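PDB 4PNE: methyltransferase-like protein from Saccharopolyspora spinosa, which catalyses a [4+2] cycloaddition in spinosyn biosynthesis, using a fold of the S-adenosylmethionine-dependent methyltransferase type and binding S-adenosyl-L-homocysteine. Local coordinates for residues 242-247 with 291-295; 213-217 with 286-290; 89-94 with 114-118; 197-203 with 218-223. One frame throughout, in Å; residues are numbered along the deposited sequence.

Contact 1: residues 242-247 with 291-295; sequences DVSSRT and GYAIL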
loop_
_atom_site.group_PDB
_atom_site.type_symbol
_atom_site.label_atom_id
_atom_site.label_comp_id
_atom_site.label_asym_id
_atom_site.label_seq_id
_atom_site.Cartn_x
_atom_site.Cartn_y
_atom_site.Cartn_z
ATOM N N ASP A 242 14.898 6.726 2.373
ATOM C CA ASP A 242 15.174 5.295 2.336
ATOM C C ASP A 242 15.116 4.805 3.761
ATOM O O ASP A 242 15.942 5.161 4.591
ATOM C CB ASP A 242 16.536 5.010 1.681
ATOM C CG ASP A 242 16.905 3.556 1.714
ATOM O OD1 ASP A 242 16.186 2.736 2.322
ATOM O OD2 ASP A 242 17.905 3.206 1.088
ATOM N N VAL A 243 14.117 3.969 4.067
ATOM C CA VAL A 243 13.894 3.542 5.447
ATOM C C VAL A 243 14.066 2.008 5.547
ATOM O O VAL A 243 13.485 1.356 6.389
ATOM C CB VAL A 243 12.500 3.990 5.970
ATOM C CG1 VAL A 243 12.362 5.534 5.921
ATOM C CG2 VAL A 243 11.321 3.364 5.174
ATOM N N SER A 244 14.851 1.454 4.646
ATOM C CA SER A 244 15.093 0.019 4.642
ATOM C C SER A 244 15.594 -0.490 5.999
ATOM O O SER A 244 15.244 -1.599 6.406
ATOM C CB SER A 244 16.118 -0.350 3.585
ATOM O OG SER A 244 15.748 0.157 2.339
ATOM N N SER A 245 16.435 0.284 6.690
ATOM C CA SER A 245 16.945 -0.132 7.994
ATOM C C SER A 245 15.869 -0.235 9.087
ATOM O O SER A 245 16.064 -0.953 10.088
ATOM C CB SER A 245 18.037 0.827 8.487
ATOM O OG SER A 245 17.536 2.120 8.711
ATOM N N ARG A 246 14.756 0.473 8.889
ATOM C CA ARG A 246 13.644 0.490 9.840
ATOM C C ARG A 246 12.613 -0.587 9.550
ATOM O O ARG A 246 11.842 -0.931 10.413
ATOM C CB ARG A 246 12.947 1.844 9.808
ATOM C CG ARG A 246 13.875 3.019 9.815
ATOM C CD ARG A 246 14.835 3.014 10.984
ATOM N NE ARG A 246 15.248 4.378 11.281
ATOM C CZ ARG A 246 14.724 5.144 12.230
ATOM N NH1 ARG A 246 13.760 4.691 13.024
ATOM N NH2 ARG A 246 15.189 6.377 12.387
ATOM N N THR A 247 12.556 -1.082 8.324
ATOM C CA THR A 247 11.483 -2.003 7.956
ATOM C C THR A 247 11.963 -3.439 7.851
ATOM O O THR A 247 11.174 -4.345 7.565
ATOM C CB THR A 247 10.858 -1.614 6.626
ATOM O OG1 THR A 247 11.864 -1.676 5.624
ATOM C CG2 THR A 247 10.280 -0.220 6.666
ATOM N N GLY A 291 14.472 -3.461 0.152
ATOM C CA GLY A 291 14.508 -2.297 1.025
ATOM C C GLY A 291 13.148 -1.648 0.985
ATOM O O GLY A 291 12.159 -2.266 0.563
ATOM N N TYR A 292 13.091 -0.396 1.412
ATOM C CA TYR A 292 11.796 0.279 1.535
ATOM C C TYR A 292 11.942 1.783 1.343
ATOM O O TYR A 292 12.910 2.388 1.802
ATOM C CB TYR A 292 11.182 -0.027 2.897
ATOM C CG TYR A 292 9.682 0.076 2.910
ATOM C CD1 TYR A 292 8.903 -0.991 2.506
ATOM C CD2 TYR A 292 9.034 1.253 3.284
ATOM C CE1 TYR A 292 7.533 -0.914 2.496
ATOM C CE2 TYR A 292 7.662 1.344 3.273
ATOM C CZ TYR A 292 6.907 0.263 2.881
ATOM O OH TYR A 292 5.532 0.343 2.863
ATOM N N ALA A 293 10.953 2.395 0.681
ATOM C CA ALA A 293 10.975 3.834 0.358
ATOM C C ALA A 293 9.703 4.528 0.799
ATOM O O ALA A 293 8.612 3.964 0.665
ATOM C CB ALA A 293 11.183 4.028 -1.161
ATOM N N ILE A 294 9.847 5.712 1.394
ATOM C CA ILE A 294 8.756 6.636 1.585
ATOM C C ILE A 294 9.007 7.845 0.696
ATOM O O ILE A 294 10.064 8.481 0.799
ATOM C CB ILE A 294 8.607 7.094 3.062
ATOM C CG1 ILE A 294 8.496 5.883 3.995
ATOM C CG2 ILE A 294 7.402 8.012 3.210
ATOM C CD1 ILE A 294 8.544 6.291 5.487
ATOM N N LEU A 295 8.106 8.097 -0.250
ATOM C CA LEU A 295 8.204 9.220 -1.187
ATOM C C LEU A 295 7.049 10.205 -0.987
ATOM O O LEU A 295 5.893 9.801 -0.833
ATOM C CB LEU A 295 8.187 8.702 -2.629
ATOM C CG LEU A 295 9.042 7.452 -2.935
ATOM C CD1 LEU A 295 8.854 6.976 -4.377
ATOM C CD2 LEU A 295 10.521 7.700 -2.618
#
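Tyr292 carries the tight side of this contact, where Val243 and Thr247 pack against it. Val243 CG2 comes up to the ring edge near its plane, 3.6 Å from Tyr292 CD2, the valine and tyrosine side chains leaving their backbones in a common direction. Thr247 crosses the tyrosine at about a right angle and sets OG1 3.3 Å from Tyr292 CB. On the same buried side Val243 CG1 meets Ile294 CD1 at 3.9 Å. The far end of the tyrosine is held elsewhere: its OH bonds Gln168 and Thr196, and His62 meets its ring, close to the S-adenosyl-L-homocysteine pocket. Here strand 236-242 leaves the sheet beside strand 290-298: Asp242 and Ala293 form an antiparallel, non-hydrogen-bonded pair, and Val243 N bonds Tyr292 O (3.0 Å). Asp242 OD1 and Ser244 N close an Asx turn as the chain leaves the strand. The solvent side has little packing: the exposed Asp242, CG anti to N at chi1 176°, covers little of strand 290-298 and reaches forward to Ser244. Asp242 OD1 takes Ser244 N nearly end-on and Ser244 OG (2.6 Å) on its syn lone pair. That leaves Ser244 OG to accept Tyr292 N at 2.9 Å.

Contact 2: residues 213-217 with 286-290; sequences RWPTG and YAHDM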
loop_
_atom_site.group_PDB
_atom_site.type_symbol
_atom_site.label_atom_id
_atom_site.label_comp_id
_atom_site.label_asym_id
_atom_site.label_seq_id
_atom_site.Cartn_x
_atom_site.Cartn_y
_atom_site.Cartn_z
ATOM N N ARG A 213 10.132 -10.363 -10.913
ATOM C CA ARG A 213 9.288 -10.337 -9.719
ATOM C C ARG A 213 9.982 -10.993 -8.528
ATOM O O ARG A 213 10.700 -11.971 -8.680
ATOM C CB ARG A 213 7.952 -11.043 -9.996
ATOM C CG ARG A 213 7.170 -10.411 -11.131
ATOM C CD ARG A 213 5.781 -10.982 -11.330
ATOM N NE ARG A 213 5.076 -10.168 -12.321
ATOM C CZ ARG A 213 4.461 -9.022 -12.054
ATOM N NH1 ARG A 213 4.435 -8.552 -10.809
ATOM N NH2 ARG A 213 3.861 -8.348 -13.035
ATOM N N TRP A 214 9.731 -10.471 -7.329
ATOM C CA TRP A 214 10.124 -11.179 -6.126
ATOM C C TRP A 214 9.313 -12.479 -6.059
ATOM O O TRP A 214 8.273 -12.586 -6.701
ATOM C CB TRP A 214 9.881 -10.352 -4.857
ATOM C CG TRP A 214 10.575 -9.022 -4.826
ATOM C CD1 TRP A 214 10.010 -7.804 -5.059
ATOM C CD2 TRP A 214 11.957 -8.769 -4.528
ATOM N NE1 TRP A 214 10.946 -6.821 -4.937
ATOM C CE2 TRP A 214 12.146 -7.388 -4.603
ATOM C CE3 TRP A 214 13.050 -9.578 -4.195
ATOM C CZ2 TRP A 214 13.374 -6.782 -4.365
ATOM C CZ3 TRP A 214 14.269 -8.979 -3.974
ATOM C CH2 TRP A 214 14.423 -7.587 -4.065
ATOM N N PRO A 215 9.773 -13.457 -5.254
ATOM C CA PRO A 215 9.045 -14.727 -5.125
ATOM C C PRO A 215 7.613 -14.589 -4.614
ATOM O O PRO A 215 6.801 -15.491 -4.810
ATOM C CB PRO A 215 9.896 -15.499 -4.126
ATOM C CG PRO A 215 11.274 -15.018 -4.365
ATOM C CD PRO A 215 11.060 -13.518 -4.532
ATOM N N THR A 216 7.321 -13.475 -3.949
ATOM C CA THR A 216 5.975 -13.152 -3.510
ATOM C C THR A 216 5.069 -12.729 -4.651
ATOM O O THR A 216 3.862 -12.562 -4.449
ATOM C CB THR A 216 5.997 -12.016 -2.514
ATOM O OG1 THR A 216 6.628 -10.890 -3.142
ATOM C CG2 THR A 216 6.775 -12.403 -1.229
ATOM N N GLY A 217 5.657 -12.496 -5.826
ATOM C CA GLY A 217 4.907 -12.019 -6.970
ATOM C C GLY A 217 5.012 -10.520 -7.209
ATOM O O GLY A 217 4.558 -10.036 -8.239
ATOM N N TYR A 286 15.593 -14.174 -0.288
ATOM C CA TYR A 286 15.599 -12.924 -1.052
ATOM C C TYR A 286 15.440 -11.640 -0.271
ATOM O O TYR A 286 15.768 -10.585 -0.804
ATOM C CB TYR A 286 14.491 -12.959 -2.115
ATOM C CG TYR A 286 13.114 -13.174 -1.527
ATOM C CD1 TYR A 286 12.643 -14.448 -1.307
ATOM C CD2 TYR A 286 12.305 -12.108 -1.161
ATOM C CE1 TYR A 286 11.388 -14.669 -0.728
ATOM C CE2 TYR A 286 11.063 -12.312 -0.591
ATOM C CZ TYR A 286 10.603 -13.593 -0.370
ATOM O OH TYR A 286 9.348 -13.798 0.202
ATOM N N ALA A 287 14.899 -11.686 0.944
ATOM C CA ALA A 287 14.477 -10.461 1.618
ATOM C C ALA A 287 15.659 -9.525 1.927
ATOM O O ALA A 287 15.492 -8.301 2.076
ATOM C CB ALA A 287 13.746 -10.794 2.882
ATOM N N HIS A 288 16.855 -10.096 2.041
ATOM C CA HIS A 288 18.014 -9.276 2.350
ATOM C C HIS A 288 18.317 -8.236 1.232
ATOM O O HIS A 288 19.020 -7.252 1.466
ATOM C CB HIS A 288 19.240 -10.148 2.595
ATOM C CG HIS A 288 20.491 -9.351 2.729
ATOM N ND1 HIS A 288 20.662 -8.440 3.746
ATOM C CD2 HIS A 288 21.593 -9.265 1.950
ATOM C CE1 HIS A 288 21.830 -7.845 3.605
ATOM N NE2 HIS A 288 22.420 -8.333 2.528
ATOM N N ASP A 289 17.815 -8.494 0.023
ATOM C CA ASP A 289 17.968 -7.623 -1.127
ATOM C C ASP A 289 16.872 -6.568 -1.216
ATOM O O ASP A 289 16.996 -5.610 -1.980
ATOM C CB ASP A 289 17.966 -8.445 -2.421
ATOM C CG ASP A 289 19.161 -9.393 -2.509
ATOM O OD1 ASP A 289 20.282 -8.963 -2.153
ATOM O OD2 ASP A 289 18.960 -10.560 -2.900
ATOM N N MET A 290 15.813 -6.748 -0.421
ATOM C CA MET A 290 14.726 -5.785 -0.359
ATOM C C MET A 290 15.054 -4.600 0.497
ATOM O O MET A 290 15.759 -4.716 1.481
ATOM C CB MET A 290 13.474 -6.441 0.196
ATOM C CG MET A 290 12.898 -7.453 -0.751
ATOM S SD MET A 290 11.577 -8.398 0.027
ATOM C CE MET A 290 10.492 -8.597 -1.377
#
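Trp214 O accepts the backbone N of Gly217 at 2.8 Å, closing a type I turn whose first three residues, Trp214, Pro215 and Thr216, bear on Tyr286 and Met290. The turn is braced behind by Arg213, whose NH1 bonds Gly217 O at 3.0 Å. Across the contact the side chains meet mostly through apolar and aromatic groups. Met290 lies under the indole, the two side chains running antiparallel alongside one another: CE sits over one face, 3.5 Å from the centroid of the five-membered ring of Trp214, while SD stands further off above the six-membered ring, 4.6 Å from its centroid. Met290 chi3 of 144°, off the fully extended value, sets the methyl over the five-membered ring. The far corner of the six-membered ring reaches Asp289, with Trp214 CH2 4.0 Å from Asp289 CB.

Pro215 covers the other aromatic group. Its CD lies over the centre of the Tyr286 ring, 3.7 Å from the centroid and nearly on the ring normal, a CH-pi contact. Tyr286 has CG between its N and carbonyl carbon (chi1 58°), which turns the ring in under the proline. Thr216 adds CG2, 3.3 Å from Tyr286 OH, and that hydroxyl is itself bonded to Ala279 O. Trp214 also packs on Lys200 and Ile220. The pairing of Met290 with Trp214 is a Met-aromatic contact, and it ties the loop after strand 191-200 to the lead-in to strand 290-298, past the ends of these strands.

Contact 3: residues 89-94 with 114-118; sequences VLDGGV and NAIQI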
loop_
_atom_site.group_PDB
_atom_site.type_symbol
_atom_site.label_atom_id
_atom_site.label_comp_id
_atom_site.label_asym_id
_atom_site.label_seq_id
_atom_site.Cartn_x
_atom_site.Cartn_y
_atom_site.Cartn_z
ATOM N N VAL A 89 -1.447 14.733 5.251
ATOM C CA VAL A 89 -2.693 15.298 5.760
ATOM C C VAL A 89 -2.289 16.590 6.428
ATOM O O VAL A 89 -1.833 16.599 7.563
ATOM C CB VAL A 89 -3.413 14.350 6.732
ATOM C CG1 VAL A 89 -4.667 14.985 7.316
ATOM C CG2 VAL A 89 -3.770 13.034 6.023
ATOM N N LEU A 90 -2.441 17.688 5.704
ATOM C CA LEU A 90 -1.816 18.932 6.117
ATOM C C LEU A 90 -2.797 19.854 6.841
ATOM O O LEU A 90 -2.391 20.863 7.422
ATOM C CB LEU A 90 -1.225 19.634 4.901
ATOM C CG LEU A 90 -0.262 18.813 4.028
ATOM C CD1 LEU A 90 0.251 19.681 2.899
ATOM C CD2 LEU A 90 0.888 18.219 4.828
ATOM N N ASP A 91 -4.079 19.493 6.843
ATOM C CA ASP A 91 -5.089 20.290 7.516
ATOM C C ASP A 91 -6.336 19.453 7.731
ATOM O O ASP A 91 -6.451 18.385 7.154
ATOM C CB ASP A 91 -5.415 21.525 6.675
ATOM C CG ASP A 91 -5.877 22.695 7.505
ATOM O OD1 ASP A 91 -6.328 22.493 8.664
ATOM O OD2 ASP A 91 -5.758 23.827 6.988
ATOM N N GLY A 92 -7.265 19.932 8.555
ATOM C CA GLY A 92 -8.594 19.352 8.583
ATOM C C GLY A 92 -9.341 19.774 7.324
ATOM O O GLY A 92 -8.999 20.765 6.689
ATOM N N GLY A 93 -10.390 19.046 6.968
ATOM C CA GLY A 93 -11.307 19.487 5.931
ATOM C C GLY A 93 -10.845 19.263 4.513
ATOM O O GLY A 93 -11.359 19.876 3.584
ATOM N N VAL A 94 -9.871 18.371 4.357
ATOM C CA VAL A 94 -9.360 18.009 3.034
ATOM C C VAL A 94 -9.981 16.696 2.581
ATOM O O VAL A 94 -10.578 15.963 3.389
ATOM C CB VAL A 94 -7.838 17.868 3.042
ATOM C CG1 VAL A 94 -7.155 19.197 3.374
ATOM C CG2 VAL A 94 -7.390 16.817 4.035
ATOM N N ASN A 114 -8.714 12.680 12.577
ATOM C CA ASN A 114 -8.659 13.766 11.582
ATOM C C ASN A 114 -10.018 13.954 10.914
ATOM O O ASN A 114 -10.570 13.016 10.323
ATOM C CB ASN A 114 -7.591 13.460 10.522
ATOM C CG ASN A 114 -6.195 13.459 11.094
ATOM O OD1 ASN A 114 -5.545 14.490 11.130
ATOM N ND2 ASN A 114 -5.716 12.294 11.524
ATOM N N ALA A 115 -10.563 15.170 11.022
ATOM C CA ALA A 115 -11.825 15.490 10.382
ATOM C C ALA A 115 -11.606 15.787 8.898
ATOM O O ALA A 115 -11.595 16.952 8.451
ATOM C CB ALA A 115 -12.494 16.648 11.067
ATOM N N ILE A 116 -11.405 14.717 8.148
ATOM C CA ILE A 116 -11.196 14.749 6.707
ATOM C C ILE A 116 -12.106 13.751 6.048
ATOM O O ILE A 116 -12.803 12.993 6.722
ATOM C CB ILE A 116 -9.719 14.440 6.333
ATOM C CG1 ILE A 116 -9.320 13.008 6.721
ATOM C CG2 ILE A 116 -8.813 15.403 7.020
ATOM C CD1 ILE A 116 -7.896 12.649 6.338
ATOM N N GLN A 117 -12.111 13.771 4.717
ATOM C CA GLN A 117 -12.882 12.828 3.930
ATOM C C GLN A 117 -11.919 11.972 3.112
ATOM O O GLN A 117 -11.130 12.495 2.320
ATOM C CB GLN A 117 -13.886 13.543 3.026
ATOM C CG GLN A 117 -15.150 14.027 3.750
ATOM C CD GLN A 117 -14.957 15.386 4.403
ATOM O OE1 GLN A 117 -15.074 16.412 3.752
ATOM N NE2 GLN A 117 -14.656 15.394 5.697
ATOM N N ILE A 118 -11.937 10.662 3.362
ATOM C CA ILE A 118 -11.113 9.716 2.635
ATOM C C ILE A 118 -11.988 8.884 1.733
ATOM O O ILE A 118 -12.981 8.304 2.187
ATOM C CB ILE A 118 -10.344 8.800 3.567
ATOM C CG1 ILE A 118 -9.505 9.606 4.554
ATOM C CG2 ILE A 118 -9.440 7.901 2.740
ATOM C CD1 ILE A 118 -8.776 8.753 5.617
HETATM O O HOH W 1 -6.702 16.826 9.931
#
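Ile116 packs between Val89 and Val94, and its rotamer decides which branch meets which. With chi1 at 65°, CG1 lies between the backbone N and the carbonyl carbon, and the extended chi2 (178°) carries CD1 out toward Val89, so that the two side chains approach tip to tip with Val89 CG1 4.1 Å from Ile116 CD1. The other branch goes to Val94: Ile116 CG2 and Val94 CG2 lie 3.6 Å apart, the two side chains flanking each other with their ends turned to the same side. Val94 holds its CG2 between its own N and carbonyl carbon, and Ile116 CB comes to 3.4 Å from Val94 O. These residues lead into two neighbouring parallel strands, 95-99 and 117-122, joined through helix 105-113 in a beta-alpha-beta crossover of the Rossmann-like methyltransferase fold. Backbone bonds run between the two lead-ins. Gln117 N meets Val94 O at 3.0 Å, and Gly93 N bonds Ala115 O at 2.8 Å. Ala115 is the centre of an inverse gamma turn, while Gly93 takes positive phi. Toward the surface Asn114 turns toward Val89, with OD1 3.9 Å from Val89 CG1. A water donates to Asn114 OD1 at 2.9 Å and, weakly, to Asp91 O, while Asn114 ND2 is bonded back to Val110 O in the helix.

Contact 4: residues 197-203 with 218-223; sequences EVVKREA and LRICLA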
loop_
_atom_site.group_PDB
_atom_site.type_symbol
_atom_site.label_atom_id
_atom_site.label_comp_id
_atom_site.label_asym_id
_atom_site.label_seq_id
_atom_site.Cartn_x
_atom_site.Cartn_y
_atom_site.Cartn_z
ATOM N N GLU A 197 6.706 1.895 -0.734
ATOM C CA GLU A 197 6.864 0.712 -1.525
ATOM C C GLU A 197 8.021 -0.130 -1.047
ATOM O O GLU A 197 9.039 0.383 -0.520
ATOM C CB GLU A 197 7.034 1.090 -2.989
ATOM C CG GLU A 197 6.738 -0.018 -3.939
ATOM C CD GLU A 197 5.397 -0.705 -3.674
ATOM O OE1 GLU A 197 4.380 -0.166 -4.182
ATOM O OE2 GLU A 197 5.411 -1.765 -3.017
ATOM N N VAL A 198 7.841 -1.435 -1.218
ATOM C CA VAL A 198 8.927 -2.414 -1.176
ATOM C C VAL A 198 9.728 -2.331 -2.461
ATOM O O VAL A 198 9.161 -2.461 -3.546
ATOM C CB VAL A 198 8.380 -3.858 -0.982
ATOM C CG1 VAL A 198 9.486 -4.890 -1.000
ATOM C CG2 VAL A 198 7.570 -3.956 0.318
ATOM N N VAL A 199 11.026 -2.097 -2.337
ATOM C CA VAL A 199 11.917 -1.915 -3.491
ATOM C C VAL A 199 13.127 -2.846 -3.428
ATOM O O VAL A 199 13.433 -3.411 -2.405
ATOM C CB VAL A 199 12.429 -0.465 -3.603
ATOM C CG1 VAL A 199 11.277 0.486 -3.880
ATOM C CG2 VAL A 199 13.170 -0.028 -2.339
ATOM N N LYS A 200 13.830 -2.989 -4.539
ATOM C CA LYS A 200 15.193 -3.495 -4.458
ATOM C C LYS A 200 16.045 -2.398 -3.827
ATOM O O LYS A 200 15.996 -1.252 -4.293
ATOM C CB LYS A 200 15.686 -3.858 -5.857
ATOM C CG LYS A 200 17.034 -4.551 -5.858
ATOM C CD LYS A 200 17.351 -5.061 -7.249
ATOM C CE LYS A 200 18.518 -6.040 -7.234
ATOM N NZ LYS A 200 19.775 -5.361 -6.884
ATOM N N ARG A 201 16.755 -2.707 -2.740
ATOM C CA ARG A 201 17.417 -1.654 -1.976
ATOM C C ARG A 201 18.433 -0.884 -2.804
ATOM O O ARG A 201 18.538 0.326 -2.688
ATOM C CB ARG A 201 18.141 -2.233 -0.754
ATOM C CG ARG A 201 18.835 -1.159 0.102
ATOM C CD ARG A 201 19.602 -1.737 1.274
ATOM N NE ARG A 201 20.600 -2.723 0.873
ATOM C CZ ARG A 201 20.495 -4.038 1.053
ATOM N NH1 ARG A 201 19.452 -4.555 1.652
ATOM N NH2 ARG A 201 21.478 -4.840 0.647
ATOM N N GLU A 202 19.186 -1.597 -3.625
ATOM C CA GLU A 202 20.286 -0.973 -4.362
ATOM C C GLU A 202 20.561 -1.724 -5.648
ATOM O O GLU A 202 20.160 -2.868 -5.792
ATOM C CB GLU A 202 21.544 -0.906 -3.489
ATOM C CG GLU A 202 21.960 -2.224 -2.860
ATOM C CD GLU A 202 23.042 -2.018 -1.819
ATOM O OE1 GLU A 202 24.114 -1.506 -2.201
ATOM O OE2 GLU A 202 22.798 -2.280 -0.621
ATOM N N ALA A 203 21.240 -1.069 -6.582
ATOM C CA ALA A 203 21.485 -1.658 -7.898
ATOM C C ALA A 203 22.416 -2.877 -7.899
ATOM O O ALA A 203 22.581 -3.529 -8.929
ATOM C CB ALA A 203 22.018 -0.584 -8.820
ATOM N N LEU A 218 5.569 -9.779 -6.252
ATOM C CA LEU A 218 5.728 -8.335 -6.416
ATOM C C LEU A 218 6.802 -7.981 -7.470
ATOM O O LEU A 218 7.926 -8.488 -7.430
ATOM C CB LEU A 218 6.073 -7.702 -5.073
ATOM C CG LEU A 218 6.236 -6.188 -5.059
ATOM C CD1 LEU A 218 4.911 -5.499 -5.286
ATOM C CD2 LEU A 218 6.918 -5.740 -3.781
ATOM N N ARG A 219 6.432 -7.092 -8.388
ATOM C CA ARG A 219 7.359 -6.483 -9.352
ATOM C C ARG A 219 8.612 -5.933 -8.621
ATOM O O ARG A 219 8.492 -5.302 -7.588
ATOM C CB ARG A 219 6.623 -5.371 -10.110
ATOM C CG ARG A 219 7.463 -4.557 -11.036
ATOM C CD ARG A 219 6.658 -3.379 -11.568
ATOM N NE ARG A 219 5.823 -3.729 -12.726
ATOM C CZ ARG A 219 4.500 -3.572 -12.797
ATOM N NH1 ARG A 219 3.818 -3.130 -11.755
ATOM N NH2 ARG A 219 3.845 -3.895 -13.908
ATOM N N ILE A 220 9.803 -6.223 -9.136
ATOM C CA ILE A 220 11.041 -5.684 -8.577
ATOM C C ILE A 220 11.286 -4.301 -9.176
ATOM O O ILE A 220 11.268 -4.113 -10.397
ATOM C CB ILE A 220 12.260 -6.600 -8.852
ATOM C CG1 ILE A 220 11.972 -8.029 -8.374
ATOM C CG2 ILE A 220 13.555 -6.032 -8.225
ATOM C CD1 ILE A 220 13.185 -8.915 -8.318
ATOM N N CYS A 221 11.519 -3.332 -8.306
ATOM C CA CYS A 221 11.724 -1.969 -8.728
ATOM C C CYS A 221 12.671 -1.265 -7.749
ATOM O O CYS A 221 12.509 -1.404 -6.522
ATOM C CB CYS A 221 10.348 -1.288 -8.786
ATOM S SG CYS A 221 10.285 0.378 -9.372
ATOM N N LEU A 222 13.589 -0.456 -8.256
ATOM C CA LEU A 222 14.360 0.459 -7.403
ATOM C C LEU A 222 13.527 1.681 -6.981
ATOM O O LEU A 222 12.684 2.140 -7.734
ATOM C CB LEU A 222 15.603 0.964 -8.138
ATOM C CG LEU A 222 16.607 -0.090 -8.587
ATOM C CD1 LEU A 222 17.554 0.508 -9.623
ATOM C CD2 LEU A 222 17.383 -0.589 -7.402
ATOM N N ALA A 223 13.788 2.232 -5.799
ATOM C CA ALA A 223 13.174 3.482 -5.411
ATOM C C ALA A 223 13.475 4.574 -6.430
ATOM O O ALA A 223 12.622 5.402 -6.736
ATOM C CB ALA A 223 13.645 3.906 -4.041
HETATM O O HOH W 2 10.182 -4.084 -5.642
HETATM O O HOH W 3 16.066 1.571 -4.234
#
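Leu218 holds CG anti to N (chi1 -178°), and the turn at chi2 (69°) lays CD2 against Val198, 3.7 Å from its CB. Further along, Lys200 is extended through its first three torsions and bends only at chi4 (-68°), which brings NZ back to Glu202 O; a second bond goes to Gly204 O. Its CB and CD pass over Ile220 CG2, the nearer being CB at 3.9 Å. Leu222 points its first bond away, yet its branch returns to put CD2 3.5 Å from Lys200 O. The tight spot is Cys221 O, 3.1 Å from Val199 CB. The same oxygen accepts Lys200 N at 2.9 Å, the donor lying well above the carbonyl plane rather than on a lone pair.

Two waters bridge the backbones. One donates to Val198 O (2.8 Å) and Arg219 O while accepting Cys221 N, so three backbone groups hold it. The other accepts Ala223 N, the first amide of helix 223-233, just after Leu222 at the N-cap position, and lies 2.8 Å from Lys200 O, to which it probably donates. Val199 CG1 packs near Ala223, and Val198 also touches Tyr292 of the neighbouring strand. Between the end of strand 191-200 and the lead-in to helix 223-233, one direct bond and water bridges thus join the two backbones, and the side chains pack around them.

In the fold
From the N terminus, contact 3 comes first: it closes the short excursion from 89-94 through strand 95-99 and helix 105-113 to strand 117-122, on the side of the chain's centre opposite contacts 2 and 4. Contact 4 then closes the loop, partly unmodelled, that leaves strand 191-200 and leads to helix 223-233. Contact 2 starts inside that loop and reaches forward to 286-290, so it crosses contact 4. Contact 1 crosses contact 2 in turn, joining the end of strand 236-242 to strand 290-298. Contacts 1 and 4 are in series but touch as neighbouring strands, Gly291 N lying 2.8 Å from Val199 O.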